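Local coordinates for iron-regulated outer membrane protein (Neisseria meningitidis, PDB 4B7O) that transports iron across the meningococcal outer membrane as a TonB-dependent transporter, probably in siderophore-bound form, at residues Gly549-Asn554 with Leu594-Arg599. Sequence-based numbering, arbitrary orientation.
Sequences GTFAAN and LGASYR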
loop_
_atom_site.group_PDB
_atom_site.type_symbol
_atom_site.label_atom_id
_atom_site.label_comp_id
_atom_site.label_asym_id
_atom_site.label_seq_id
_atom_site.Cartn_x
_atom_site.Cartn_y
_atom_site.Cartn_z
ATOM N N GLY A 549 5.692 27.743 -12.372
ATOM C CA GLY A 549 4.890 28.368 -11.353
ATOM C C GLY A 549 3.439 28.639 -11.712
ATOM O O GLY A 549 2.689 28.982 -10.848
ATOM N N THR A 550 3.066 28.492 -12.981
ATOM C CA THR A 550 1.700 28.623 -13.470
ATOM C C THR A 550 1.274 27.305 -14.110
ATOM O O THR A 550 0.262 26.687 -13.738
ATOM C CB THR A 550 1.611 29.699 -14.574
ATOM O OG1 THR A 550 1.490 30.981 -13.952
ATOM C CG2 THR A 550 0.382 29.503 -15.475
ATOM N N PHE A 551 2.032 26.890 -15.110
ATOM C CA PHE A 551 1.743 25.669 -15.804
ATOM C C PHE A 551 2.782 24.694 -15.304
ATOM O O PHE A 551 3.917 25.093 -15.028
ATOM C CB PHE A 551 1.782 25.885 -17.316
ATOM C CG PHE A 551 1.441 24.659 -18.108
ATOM C CD1 PHE A 551 0.142 24.147 -18.123
ATOM C CD2 PHE A 551 2.408 23.987 -18.829
ATOM C CE1 PHE A 551 -0.180 22.970 -18.830
ATOM C CE2 PHE A 551 2.090 22.808 -19.551
ATOM C CZ PHE A 551 0.797 22.292 -19.542
ATOM N N ALA A 552 2.356 23.452 -15.074
ATOM C CA ALA A 552 3.248 22.353 -14.698
ATOM C C ALA A 552 2.878 21.080 -15.499
ATOM O O ALA A 552 1.720 20.891 -15.896
ATOM C CB ALA A 552 3.156 22.078 -13.198
ATOM N N ALA A 553 3.848 20.208 -15.744
ATOM C CA ALA A 553 3.534 18.963 -16.426
ATOM C C ALA A 553 4.585 17.945 -16.053
ATOM O O ALA A 553 5.635 18.314 -15.537
ATOM C CB ALA A 553 3.400 19.130 -17.969
ATOM N N ASN A 554 4.298 16.672 -16.290
ATOM C CA ASN A 554 5.313 15.655 -16.128
ATOM C C ASN A 554 4.845 14.412 -16.837
ATOM O O ASN A 554 3.654 14.285 -17.110
ATOM C CB ASN A 554 5.581 15.381 -14.651
ATOM C CG ASN A 554 4.318 15.141 -13.896
ATOM O OD1 ASN A 554 3.818 14.036 -13.885
ATOM N ND2 ASN A 554 3.785 16.186 -13.262
ATOM N N LEU A 594 1.131 10.745 -17.687
ATOM C CA LEU A 594 1.338 12.125 -17.937
ATOM C C LEU A 594 0.464 12.816 -16.958
ATOM O O LEU A 594 -0.627 12.333 -16.657
ATOM C CB LEU A 594 0.878 12.512 -19.354
ATOM C CG LEU A 594 1.654 11.892 -20.520
ATOM C CD1 LEU A 594 0.824 11.616 -21.759
ATOM C CD2 LEU A 594 2.843 12.719 -20.934
ATOM N N GLY A 595 0.917 13.971 -16.496
ATOM C CA GLY A 595 0.143 14.807 -15.606
ATOM C C GLY A 595 0.444 16.225 -16.009
ATOM O O GLY A 595 1.559 16.507 -16.413
ATOM N N ALA A 596 -0.537 17.114 -15.934
ATOM C CA ALA A 596 -0.317 18.514 -16.231
ATOM C C ALA A 596 -1.187 19.319 -15.263
ATOM O O ALA A 596 -2.177 18.804 -14.746
ATOM C CB ALA A 596 -0.685 18.800 -17.684
ATOM N N SER A 597 -0.845 20.575 -15.026
ATOM C CA SER A 597 -1.692 21.421 -14.198
ATOM C C SER A 597 -1.524 22.892 -14.459
ATOM O O SER A 597 -0.492 23.322 -14.996
ATOM C CB SER A 597 -1.463 21.146 -12.726
ATOM O OG SER A 597 -0.118 21.262 -12.423
ATOM N N TYR A 598 -2.541 23.666 -14.068
ATOM C CA TYR A 598 -2.582 25.073 -14.356
ATOM C C TYR A 598 -3.035 25.824 -13.130
ATOM O O TYR A 598 -4.009 25.461 -12.487
ATOM C CB TYR A 598 -3.503 25.325 -15.530
ATOM C CG TYR A 598 -3.666 26.784 -15.891
ATOM C CD1 TYR A 598 -2.617 27.519 -16.473
ATOM C CD2 TYR A 598 -4.890 27.423 -15.715
ATOM C CE1 TYR A 598 -2.781 28.854 -16.838
ATOM C CE2 TYR A 598 -5.061 28.754 -16.079
ATOM C CZ TYR A 598 -4.003 29.459 -16.635
ATOM O OH TYR A 598 -4.196 30.767 -16.958
ATOM N N ARG A 599 -2.321 26.868 -12.773
ATOM C CA ARG A 599 -2.738 27.648 -11.632
ATOM C C ARG A 599 -2.674 29.133 -11.886
ATOM O O ARG A 599 -1.594 29.645 -12.146
ATOM C CB ARG A 599 -1.815 27.354 -10.476
ATOM C CG ARG A 599 -1.838 25.927 -10.018
ATOM C CD ARG A 599 -1.665 25.977 -8.525
ATOM N NE ARG A 599 -2.643 26.901 -7.953
ATOM C CZ ARG A 599 -2.598 27.414 -6.718
ATOM N NH1 ARG A 599 -1.600 27.117 -5.884
ATOM N NH2 ARG A 599 -3.564 28.234 -6.316
#
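A552 and S597 form the central hydrogen-bonded pair of two antiparallel neighbours in the transmembrane beta-barrel of this TonB-dependent transporter, where strand 551-567 runs beside strand 578-600. The tight part is the backbone. S597 N reaches A552 O at 2.7 Å and A552 N returns a bond to S597 O, the straighter of the two at 164°. The same double link recurs between N554 and G595, with N554 N 2.7 Å from G595 O. Between these two hydrogen-bonded pairs lies the non-hydrogen-bonded pair of A553 and A596, where A553 CA and A596 CA come to 3.9 Å and A553 CB lies 4.1 Å from A596 CB, a close approach consistent with two methyl side chains.

The face of A553 and A596 also bears F551 and Y598, whose rings make few contacts across the pair. F551 has CG anti to the backbone N (chi1 -178°), and its ring reaches obliquely over the neighbouring strand: CD1 lies 3.3 Å from S597 O, while CZ only grazes A596 CB at 4.2 Å. T550 CG2 lies 3.5 Å from Y598 CE1, the two side chains side by side and pointing the same way. The other face holds A552, N554 and S597, where the methyl of A552 rests against the S597 hydroxyl.

The loose, solvent side is the T550 end, where the pairing frays into the turn after strand 535-547 and D548 OD1 accepts bonds from the backbone N of T550 and F551. F551 and R599 are exposed here, and the arginine chain bends away from T550. The last cross-strand bond runs from R599 N to T550 O, bent to 147° at the hydrogen.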